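Local coordinates for Exo-poly-alpha-D-galacturonosidase (Thermotoga maritima, PDB 3JUR), which probably hydrolyses the glycosidic links of polygalacturonate from the chain ends, as a heat-loving family 28 glycosidase built on a right-handed parallel beta-helix, at residues 13-18 against 247-251; 105-109 against 269-275; 305-311 against 334-340; 358-362 against 393-398. All blocks are in the same frame, centred on the assembly; numbering follows the deposited sequence.

Contact 1: 13-18 against 247-251; sequences EILNHV and KYMLI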
# COMPACT_ATOMS: atom_id res chain seq x y z
N GLU D 13 28.50 -16.53 -19.21
CA GLU D 13 29.88 -16.95 -18.98
C GLU D 13 29.95 -18.35 -18.37
O GLU D 13 30.74 -19.18 -18.82
CB GLU D 13 30.58 -15.90 -18.10
CG GLU D 13 31.96 -16.28 -17.57
CD GLU D 13 33.04 -16.37 -18.65
OE1 GLU D 13 32.81 -15.91 -19.79
OE2 GLU D 13 34.13 -16.90 -18.34
N ILE D 14 29.12 -18.60 -17.36
CA ILE D 14 29.02 -19.93 -16.75
C ILE D 14 28.62 -20.99 -17.78
O ILE D 14 29.29 -22.02 -17.91
CB ILE D 14 28.04 -19.95 -15.54
CG1 ILE D 14 28.49 -18.96 -14.46
CG2 ILE D 14 27.96 -21.36 -14.95
CD1 ILE D 14 27.43 -18.58 -13.45
N LEU D 15 27.53 -20.73 -18.51
CA LEU D 15 27.05 -21.66 -19.54
C LEU D 15 28.06 -21.92 -20.66
O LEU D 15 28.04 -22.97 -21.30
CB LEU D 15 25.70 -21.20 -20.12
CG LEU D 15 24.51 -21.25 -19.15
CD1 LEU D 15 23.34 -20.41 -19.65
CD2 LEU D 15 24.07 -22.69 -18.90
N ASN D 16 28.95 -20.95 -20.90
CA ASN D 16 29.99 -21.11 -21.92
C ASN D 16 31.13 -22.04 -21.50
O ASN D 16 31.88 -22.53 -22.34
CB ASN D 16 30.55 -19.75 -22.36
CG ASN D 16 29.61 -19.01 -23.31
OD1 ASN D 16 28.79 -19.62 -23.99
ND2 ASN D 16 29.74 -17.68 -23.35
N HIS D 17 31.26 -22.29 -20.20
CA HIS D 17 32.35 -23.13 -19.69
C HIS D 17 31.84 -24.35 -18.92
O HIS D 17 32.56 -24.96 -18.11
CB HIS D 17 33.33 -22.28 -18.87
CG HIS D 17 34.00 -21.21 -19.67
ND1 HIS D 17 33.59 -19.89 -19.65
CD2 HIS D 17 35.02 -21.27 -20.55
CE1 HIS D 17 34.35 -19.18 -20.46
NE2 HIS D 17 35.23 -20.00 -21.03
N VAL D 18 30.59 -24.71 -19.19
CA VAL D 18 29.98 -25.88 -18.58
C VAL D 18 29.55 -26.85 -19.69
O VAL D 18 28.88 -26.45 -20.64
CB VAL D 18 28.79 -25.45 -17.65
CG1 VAL D 18 27.74 -26.53 -17.55
CG2 VAL D 18 29.29 -25.06 -16.27
N LYS D 247 34.69 -23.91 -9.54
CA LYS D 247 34.60 -22.91 -10.60
C LYS D 247 33.81 -23.48 -11.79
O LYS D 247 34.08 -24.59 -12.23
CB LYS D 247 36.00 -22.49 -11.05
CG LYS D 247 36.03 -21.27 -11.97
CD LYS D 247 37.46 -20.85 -12.34
CE LYS D 247 37.44 -19.67 -13.30
NZ LYS D 247 38.80 -19.13 -13.59
N TYR D 248 32.85 -22.70 -12.29
CA TYR D 248 31.97 -23.11 -13.40
C TYR D 248 31.14 -24.33 -13.04
O TYR D 248 31.50 -25.47 -13.33
CB TYR D 248 32.75 -23.37 -14.70
CG TYR D 248 33.54 -22.18 -15.20
CD1 TYR D 248 32.91 -20.99 -15.52
CD2 TYR D 248 34.92 -22.27 -15.40
CE1 TYR D 248 33.63 -19.89 -15.99
CE2 TYR D 248 35.65 -21.19 -15.88
CZ TYR D 248 35.00 -20.00 -16.16
OH TYR D 248 35.71 -18.92 -16.63
N MET D 249 30.02 -24.06 -12.38
CA MET D 249 29.12 -25.10 -11.93
C MET D 249 27.68 -24.71 -12.23
O MET D 249 27.30 -23.53 -12.11
CB MET D 249 29.31 -25.35 -10.44
CG MET D 249 28.44 -26.44 -9.85
SD MET D 249 29.05 -26.94 -8.23
CE MET D 249 27.69 -27.92 -7.65
N LEU D 250 26.90 -25.71 -12.63
CA LEU D 250 25.47 -25.55 -12.85
C LEU D 250 24.70 -26.51 -11.96
O LEU D 250 25.01 -27.70 -11.89
CB LEU D 250 25.12 -25.79 -14.32
CG LEU D 250 23.64 -25.89 -14.72
CD1 LEU D 250 22.89 -24.57 -14.45
CD2 LEU D 250 23.52 -26.32 -16.18
N ILE D 251 23.72 -25.98 -11.25
CA ILE D 251 22.78 -26.77 -10.45
C ILE D 251 21.40 -26.37 -10.93
O ILE D 251 20.98 -25.22 -10.76
CB ILE D 251 22.89 -26.47 -8.93
CG1 ILE D 251 24.32 -26.73 -8.41
CG2 ILE D 251 21.86 -27.29 -8.15
CD1 ILE D 251 24.63 -26.10 -7.04

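Contact 2: 105-109 against 269-275; sequences FEGIE and RDADGRR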
# COMPACT_ATOMS: atom_id res chain seq x y z
N PHE D 105 36.60 -31.49 6.31
CA PHE D 105 35.52 -31.40 7.30
C PHE D 105 35.25 -29.95 7.67
O PHE D 105 36.12 -29.27 8.22
CB PHE D 105 35.82 -32.24 8.55
CG PHE D 105 34.64 -32.40 9.48
CD1 PHE D 105 33.80 -33.50 9.37
CD2 PHE D 105 34.35 -31.43 10.45
CE1 PHE D 105 32.71 -33.66 10.22
CE2 PHE D 105 33.26 -31.57 11.30
CZ PHE D 105 32.44 -32.69 11.19
N GLU D 106 34.04 -29.50 7.37
CA GLU D 106 33.61 -28.11 7.60
C GLU D 106 34.69 -27.07 7.25
O GLU D 106 35.03 -26.20 8.05
CB GLU D 106 33.06 -27.93 9.03
CG GLU D 106 31.76 -28.71 9.25
CD GLU D 106 31.14 -28.50 10.63
OE1 GLU D 106 31.89 -28.39 11.63
OE2 GLU D 106 29.90 -28.48 10.72
N GLY D 107 35.22 -27.21 6.03
CA GLY D 107 36.15 -26.24 5.46
C GLY D 107 37.63 -26.42 5.75
O GLY D 107 38.44 -25.61 5.31
N ILE D 108 37.99 -27.48 6.48
CA ILE D 108 39.40 -27.75 6.76
C ILE D 108 39.81 -29.14 6.23
O ILE D 108 39.14 -30.14 6.51
CB ILE D 108 39.75 -27.61 8.28
CG1 ILE D 108 39.47 -26.19 8.77
CG2 ILE D 108 41.23 -27.97 8.54
CD1 ILE D 108 39.38 -26.05 10.28
N GLU D 109 40.90 -29.17 5.46
CA GLU D 109 41.42 -30.41 4.89
C GLU D 109 42.00 -31.34 5.95
O GLU D 109 42.60 -30.88 6.92
CB GLU D 109 42.50 -30.11 3.84
CG GLU D 109 41.98 -29.44 2.58
CD GLU D 109 43.00 -29.43 1.46
OE1 GLU D 109 42.59 -29.48 0.28
OE2 GLU D 109 44.21 -29.37 1.77
N ARG D 269 37.78 -22.72 5.43
CA ARG D 269 37.58 -22.04 6.69
C ARG D 269 38.91 -21.51 7.24
O ARG D 269 39.91 -22.23 7.27
CB ARG D 269 36.94 -23.01 7.69
CG ARG D 269 36.73 -22.48 9.10
CD ARG D 269 36.29 -23.59 10.04
NE ARG D 269 34.91 -24.01 9.77
CZ ARG D 269 33.87 -23.76 10.56
NH1 ARG D 269 32.65 -24.17 10.22
NH2 ARG D 269 34.04 -23.08 11.69
N ASP D 270 38.90 -20.25 7.66
CA ASP D 270 40.02 -19.64 8.38
C ASP D 270 41.38 -19.86 7.71
O ASP D 270 41.48 -19.82 6.48
CB ASP D 270 40.00 -20.07 9.86
CG ASP D 270 38.67 -19.76 10.55
OD1 ASP D 270 37.87 -18.95 10.03
OD2 ASP D 270 38.41 -20.33 11.63
N ALA D 271 42.43 -20.11 8.50
CA ALA D 271 43.79 -20.25 7.97
C ALA D 271 43.91 -21.22 6.78
O ALA D 271 44.57 -20.90 5.79
CB ALA D 271 44.77 -20.63 9.08
N ASP D 272 43.26 -22.38 6.88
CA ASP D 272 43.31 -23.40 5.82
C ASP D 272 42.69 -22.88 4.52
O ASP D 272 43.21 -23.13 3.43
CB ASP D 272 42.59 -24.68 6.27
CG ASP D 272 43.24 -25.93 5.71
OD1 ASP D 272 44.43 -26.17 6.02
OD2 ASP D 272 42.57 -26.68 4.99
N GLY D 273 41.57 -22.16 4.65
CA GLY D 273 40.91 -21.52 3.52
C GLY D 273 41.75 -20.42 2.87
O GLY D 273 41.77 -20.30 1.65
N ARG D 274 42.44 -19.63 3.69
CA ARG D 274 43.35 -18.60 3.18
C ARG D 274 44.60 -19.18 2.54
O ARG D 274 45.09 -18.64 1.55
CB ARG D 274 43.77 -17.62 4.28
CG ARG D 274 42.72 -16.61 4.63
CD ARG D 274 43.13 -15.81 5.84
NE ARG D 274 42.04 -15.80 6.79
CZ ARG D 274 42.09 -16.31 8.02
NH1 ARG D 274 43.21 -16.83 8.49
NH2 ARG D 274 41.00 -16.28 8.77
N ARG D 275 45.12 -20.26 3.12
CA ARG D 275 46.30 -20.96 2.58
C ARG D 275 46.04 -21.44 1.15
O ARG D 275 46.83 -21.14 0.24
CB ARG D 275 46.71 -22.15 3.48
CG ARG D 275 47.83 -23.04 2.91
CD ARG D 275 48.09 -24.29 3.75
NE ARG D 275 46.92 -25.17 3.85
CZ ARG D 275 46.67 -26.20 3.04
NH1 ARG D 275 47.50 -26.49 2.05
NH2 ARG D 275 45.58 -26.94 3.22

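Contact 3: 305-311 against 334-340; sequences MSGGVRN and RGGYMEN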
# COMPACT_ATOMS: atom_id res chain seq x y z
N MET D 305 33.93 -19.32 3.86
CA MET D 305 34.12 -18.59 2.61
C MET D 305 35.46 -17.85 2.59
O MET D 305 35.62 -16.86 1.88
CB MET D 305 32.93 -17.64 2.35
CG MET D 305 32.43 -16.87 3.59
SD MET D 305 33.73 -16.03 4.50
CE MET D 305 33.87 -14.53 3.54
N SER D 306 36.42 -18.36 3.37
CA SER D 306 37.72 -17.71 3.55
C SER D 306 38.54 -17.60 2.26
O SER D 306 39.45 -16.77 2.16
CB SER D 306 38.54 -18.43 4.62
OG SER D 306 37.88 -18.38 5.88
N GLY D 307 38.23 -18.45 1.28
CA GLY D 307 38.88 -18.39 -0.03
C GLY D 307 38.21 -17.40 -0.96
O GLY D 307 38.74 -17.09 -2.03
N GLY D 308 37.05 -16.90 -0.56
CA GLY D 308 36.25 -15.99 -1.38
C GLY D 308 35.11 -16.70 -2.08
O GLY D 308 35.20 -17.89 -2.39
N VAL D 309 34.01 -15.98 -2.28
CA VAL D 309 32.89 -16.42 -3.11
C VAL D 309 32.47 -15.21 -3.96
O VAL D 309 32.19 -14.13 -3.42
CB VAL D 309 31.68 -16.95 -2.28
CG1 VAL D 309 30.53 -17.38 -3.21
CG2 VAL D 309 32.10 -18.12 -1.36
N ARG D 310 32.43 -15.39 -5.27
CA ARG D 310 32.04 -14.31 -6.18
C ARG D 310 31.31 -14.86 -7.39
O ARG D 310 31.46 -16.04 -7.72
CB ARG D 310 33.27 -13.49 -6.62
CG ARG D 310 34.38 -14.31 -7.24
CD ARG D 310 35.14 -13.53 -8.30
NE ARG D 310 36.30 -12.83 -7.77
CZ ARG D 310 37.57 -13.08 -8.13
NH1 ARG D 310 37.86 -14.01 -9.03
NH2 ARG D 310 38.55 -12.38 -7.58
N ASN D 311 30.54 -14.00 -8.05
CA ASN D 311 29.85 -14.33 -9.30
C ASN D 311 28.98 -15.58 -9.21
O ASN D 311 29.24 -16.61 -9.85
CB ASN D 311 30.84 -14.40 -10.47
CG ASN D 311 31.56 -13.10 -10.68
OD1 ASN D 311 30.96 -12.02 -10.58
ND2 ASN D 311 32.86 -13.17 -10.95
N ARG D 334 37.20 -15.28 9.56
CA ARG D 334 37.16 -15.87 8.22
C ARG D 334 38.01 -15.16 7.17
O ARG D 334 38.56 -15.81 6.28
CB ARG D 334 35.73 -15.96 7.68
CG ARG D 334 34.81 -16.90 8.43
CD ARG D 334 35.10 -18.38 8.15
NE ARG D 334 34.05 -19.19 8.76
CZ ARG D 334 34.02 -19.54 10.04
NH1 ARG D 334 34.99 -19.17 10.88
NH2 ARG D 334 33.00 -20.25 10.50
N GLY D 335 38.08 -13.83 7.23
CA GLY D 335 38.64 -13.05 6.13
C GLY D 335 37.87 -13.37 4.85
O GLY D 335 36.67 -13.67 4.90
N GLY D 336 38.56 -13.31 3.71
CA GLY D 336 37.96 -13.58 2.42
C GLY D 336 36.90 -12.57 2.03
O GLY D 336 36.88 -11.44 2.54
N TYR D 337 36.01 -12.99 1.12
CA TYR D 337 34.96 -12.11 0.61
C TYR D 337 33.72 -12.89 0.16
O TYR D 337 33.80 -14.09 -0.12
CB TYR D 337 35.48 -11.23 -0.54
CG TYR D 337 36.06 -12.02 -1.71
CD1 TYR D 337 35.23 -12.51 -2.72
CD2 TYR D 337 37.43 -12.28 -1.79
CE1 TYR D 337 35.75 -13.23 -3.79
CE2 TYR D 337 37.96 -13.01 -2.86
CZ TYR D 337 37.11 -13.48 -3.85
OH TYR D 337 37.61 -14.20 -4.91
N MET D 338 32.59 -12.20 0.12
CA MET D 338 31.40 -12.64 -0.59
C MET D 338 30.94 -11.43 -1.38
O MET D 338 30.70 -10.36 -0.80
CB MET D 338 30.29 -13.11 0.37
CG MET D 338 30.71 -14.29 1.24
SD MET D 338 29.43 -14.86 2.38
CE MET D 338 29.47 -13.58 3.61
N GLU D 339 30.87 -11.56 -2.70
CA GLU D 339 30.54 -10.43 -3.57
C GLU D 339 30.02 -10.85 -4.93
O GLU D 339 30.33 -11.94 -5.41
CB GLU D 339 31.74 -9.48 -3.73
CG GLU D 339 32.95 -10.08 -4.43
CD GLU D 339 34.06 -9.06 -4.62
OE1 GLU D 339 34.17 -8.12 -3.80
OE2 GLU D 339 34.83 -9.20 -5.60
N ASN D 340 29.23 -9.97 -5.55
CA ASN D 340 28.58 -10.25 -6.82
C ASN D 340 27.73 -11.51 -6.73
O ASN D 340 27.94 -12.50 -7.45
CB ASN D 340 29.61 -10.35 -7.96
CG ASN D 340 29.77 -9.05 -8.73
OD1 ASN D 340 29.16 -8.03 -8.39
ND2 ASN D 340 30.57 -9.08 -9.78
O HOH W 1 37.15 -10.46 -5.53

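Contact 4: 358-362 against 393-398; sequences INLRY and EGLEND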
# COMPACT_ATOMS: atom_id res chain seq x y z
N ILE D 358 21.85 -11.48 6.06
CA ILE D 358 23.29 -11.29 5.93
C ILE D 358 23.85 -11.06 7.33
O ILE D 358 23.45 -10.12 8.03
CB ILE D 358 23.67 -10.13 4.98
CG1 ILE D 358 23.01 -10.33 3.61
CG2 ILE D 358 25.20 -10.02 4.84
CD1 ILE D 358 23.27 -9.20 2.63
N ASN D 359 24.75 -11.95 7.73
CA ASN D 359 25.26 -11.97 9.10
C ASN D 359 26.79 -12.04 9.14
O ASN D 359 27.39 -13.00 8.63
CB ASN D 359 24.65 -13.16 9.86
CG ASN D 359 25.04 -13.18 11.33
OD1 ASN D 359 25.54 -12.19 11.88
ND2 ASN D 359 24.80 -14.32 11.98
N LEU D 360 27.41 -11.02 9.74
CA LEU D 360 28.87 -11.00 9.87
C LEU D 360 29.32 -11.35 11.28
O LEU D 360 30.48 -11.12 11.64
CB LEU D 360 29.47 -9.66 9.41
CG LEU D 360 29.75 -9.47 7.92
CD1 LEU D 360 28.47 -9.45 7.08
CD2 LEU D 360 30.56 -8.19 7.71
N ARG D 361 28.41 -11.93 12.07
CA ARG D 361 28.69 -12.34 13.45
C ARG D 361 28.43 -13.83 13.66
O ARG D 361 28.03 -14.24 14.75
CB ARG D 361 27.83 -11.54 14.43
CG ARG D 361 28.14 -10.06 14.47
CD ARG D 361 26.93 -9.31 14.97
NE ARG D 361 26.84 -7.99 14.35
CZ ARG D 361 25.88 -7.11 14.60
NH1 ARG D 361 24.91 -7.40 15.46
NH2 ARG D 361 25.89 -5.93 13.99
N TYR D 362 28.66 -14.63 12.63
CA TYR D 362 28.42 -16.06 12.67
C TYR D 362 29.14 -16.76 13.83
O TYR D 362 30.35 -16.57 14.02
CB TYR D 362 28.83 -16.70 11.35
CG TYR D 362 28.47 -18.15 11.26
CD1 TYR D 362 27.15 -18.54 11.03
CD2 TYR D 362 29.44 -19.14 11.42
CE1 TYR D 362 26.80 -19.88 10.96
CE2 TYR D 362 29.10 -20.48 11.34
CZ TYR D 362 27.78 -20.84 11.10
OH TYR D 362 27.43 -22.16 11.02
N GLU D 393 23.30 -7.59 9.16
CA GLU D 393 24.15 -7.18 10.27
C GLU D 393 25.64 -7.26 9.95
O GLU D 393 26.22 -8.35 9.80
CB GLU D 393 23.79 -7.96 11.54
CG GLU D 393 22.39 -7.61 12.05
CD GLU D 393 21.82 -8.59 13.06
OE1 GLU D 393 21.70 -8.21 14.25
OE2 GLU D 393 21.49 -9.74 12.67
N GLY D 394 26.25 -6.08 9.81
CA GLY D 394 27.69 -5.96 9.60
C GLY D 394 28.42 -5.69 10.91
O GLY D 394 27.89 -5.94 12.00
N LEU D 395 29.64 -5.18 10.80
CA LEU D 395 30.43 -4.81 11.98
C LEU D 395 30.75 -3.32 11.95
O LEU D 395 30.78 -2.72 10.89
CB LEU D 395 31.71 -5.65 12.05
CG LEU D 395 31.53 -7.17 11.90
CD1 LEU D 395 32.85 -7.86 11.56
CD2 LEU D 395 30.89 -7.78 13.15
N GLU D 396 30.98 -2.73 13.13
CA GLU D 396 31.32 -1.31 13.27
C GLU D 396 32.51 -0.88 12.38
O GLU D 396 32.48 0.20 11.78
CB GLU D 396 31.58 -0.98 14.75
CG GLU D 396 32.05 0.44 15.01
CD GLU D 396 31.67 0.98 16.39
OE1 GLU D 396 31.33 0.18 17.30
OE2 GLU D 396 31.71 2.22 16.55
N ASN D 397 33.52 -1.73 12.28
CA ASN D 397 34.67 -1.50 11.40
C ASN D 397 34.60 -2.27 10.05
O ASN D 397 35.61 -2.42 9.36
CB ASN D 397 35.96 -1.86 12.14
CG ASN D 397 35.99 -3.31 12.62
OD1 ASN D 397 35.01 -4.05 12.48
ND2 ASN D 397 37.11 -3.71 13.19
N ASP D 398 33.41 -2.75 9.68
CA ASP D 398 33.23 -3.54 8.47
C ASP D 398 31.75 -3.58 8.08
O ASP D 398 31.05 -4.56 8.33
CB ASP D 398 33.80 -4.96 8.67
CG ASP D 398 33.86 -5.78 7.39
OD1 ASP D 398 33.68 -5.23 6.28
OD2 ASP D 398 34.09 -7.00 7.51
O HOH W 2 22.01 -10.98 10.53
O HOH W 3 23.38 -11.50 13.29

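Contact 1: 13-18 against 247-251
His17 lays its CB almost squarely over the face of the Tyr248 ring, 3.5 Å from the ring centroid and 7° off the normal, a CH-pi contact that forms the outer layer of the interface. Its imidazole runs alongside the tyrosine and points the same way, the two rings pairing obliquely with their planes 32° apart. ND1 is tied back by a hydrogen bond to Glu13 O (3.1 Å), which restrains the turning of the imidazole. Deeper in, the packing is tight, and methyl groups press on the strand backbone and on Leu250: Ile14 sets CG2 against Met249 O (3.6 Å), and Val18 spreads its two methyls, CG2 over the Tyr248 carbonyl and CG1 against Leu250 CB at 4.2 Å. Short branched side chains let the helix end and the loop after it come close to the strand. Tyr248 stands at a corner of the parallel beta-helix, where the chain swings into strand 249-252, and helix 6-16 rests on the outside of these turns; Tyr282 of the next turn brings a nearly parallel ring to Tyr248. The side toward solvent is held more loosely. There Tyr248 OH donates to Glu13 OE2 (3.1 Å) on the anti lone pair, the carboxylate plane turned 53° from the ring, while His17, an exposed residue, lies at the margin.

Contact 2: 105-109 against 269-275
Arg269 runs straight out from its backbone (chi1 177°), then folds at chi3 (-72°), and this bend sets NE against the carbonyl of Glu106; Arg275 bends at the same torsion the other way (61°), which turns NH2 in between Glu109 and Asp272. Residues 105 to 108 form the type I' turn of a beta hairpin, two of whose carbonyls accept from Arg269: NE donates to Glu106 O at 2.8 Å, nearly in line with the C=O bond, and the backbone N to Gly107 O at 3.0 Å. Glycine suits position 107, because its phi is positive and a CB would collide with Arg269 CB. Farther on, Asp272 OD2 receives Glu109 N at 3.0 Å, from above the carboxylate plane. Arg275 NH2 then joins the two acids, reaching Glu109 OE2 at 3.1 Å and Asp272 OD1 at 3.1 Å; its charge, with that of Arg180 on Asp272 OD1, probably offsets the repulsion between the carboxylates. Glu109 OE1 turns to Tyr196. With an alanine in place of Arg269, the Glu106 carbonyl would probably lose its side-chain donor, Glu304 its salt-bridge mate at NH1, and Ile108 CD1 the CD methylene it packs on. The hairpin of strands 103-105 and 108-112 touches two helices: 270-276 here, and 161-173 through Ile108 on Leu167 and Lys168.

Contact 3: 305-311 against 334-340
Two successive turns of the parallel beta-helix meet here, strands 309-320 and 337-349, running side by side at 8° where they begin. Backbone bonds join them: Val309 N to Tyr337 O at 2.9 Å and Glu339 N to Val309 O at 3.0 Å. Tyr337 adopts the crowded position between its own N and carbonyl carbon (chi1 57°), which folds the ring over Gly308; CA of this glycine lies 3.5 Å from the ring centroid, 8° off the normal, where any side chain would strike the ring. Tyr337 OH sits over one face of the Arg310 guanidinium. On the opposite face of the strands, Val309 and Met338 pack on Ile301, and Met305 CG touches Met338 SD at 3.8 Å, flexible thioethers fitting an apolar interior. Before the strands, Ser306 OG donates to Arg334 O at 2.7 Å, in the carbonyl plane. Asn311 and Asn340, both in left-handed backbone conformation, lie side by side, ND2 of Asn340 donating to OD1 of Asn311 at 3.1 Å, a side-chain amide bond between equivalent positions of neighbouring turns. Arg310 and Glu339 meet through water 1, which accepts from Arg310 NH2 and donates to Glu339 OE2 at 2.6 Å. As Arg310 also pairs with Glu281, and Glu339 with Arg374, opposite charges follow one another from turn to turn and would probably hold this face together electrostatically.

Contact 4: 358-362 against 393-398
Glu393, Leu360 and Arg361 carry this contact, each meeting the other chain segment in a different way. Glu393 extends the sheet: its N donates to Ile358 O at 2.8 Å, and its O accepts from Leu360 N at 2.9 Å, a parallel pairing in which Asn359 stands between the two bonds. Its side chain works as well, for CB rests over the centre of the Arg361 guanidinium, 3.7 Å above the plane. The carboxylate stands off the guanidinium plane, the two planes 58° apart, so the salt bridge of Glu393 OE1 to Arg361 NH1 (3.5 Å) rests on charge, with no N-H pointing at the oxygen, while OE2 is paired with Arg391. Leu360 is the apolar member, its CB against Leu395 CG at 4.1 Å and its CD2 over Asp398 O at 3.7 Å, so that the leucine packs against the base of the turn 395-398. Arg361 makes the polar grip: NE (3.3 Å) and NH2 (2.8 Å) both donate side-on to Gly394 O, which lies in the guanidinium plane. An Asx turn, Asn359 OD1 accepting from Arg361 N, steadies the backbone from which this arginine starts. A leucine in its place would probably strip Gly394 O of both side-chain donors and leave Glu420, which NH2 also pairs with, short of its mate. Strands 357-359 and 388-393 are neighbours in one sheet of the beta-helix; behind them Ile358 and Leu360 pack on Val400 of strand 400-406 and Val373 of strand 372-379.

Contacts 1 and 2 cross along the chain, their segments alternating, while contacts 3 and 4 follow in series. Helix 6-16 brings contact 1 to the beta-helix, and strand 249-252 of contact 1 belongs, like those of contact 3, to the linked parallel strands of successive turns; the centres of these two contacts are about 18 Å apart. Contact 2, about 13 Å from contact 3 between centres, joins it directly: Asp270 OD1 makes a salt bridge with Arg334 NH1 at 3.0 Å. Contact 4, about 14 Å from contact 3 between centres, touches it through Tyr362 and Arg334, whereas contacts 1 and 4 have centres about 30 Å apart. The N-terminal helix and hairpin 103-112 are thus fastened to later turns of one continuous solenoid.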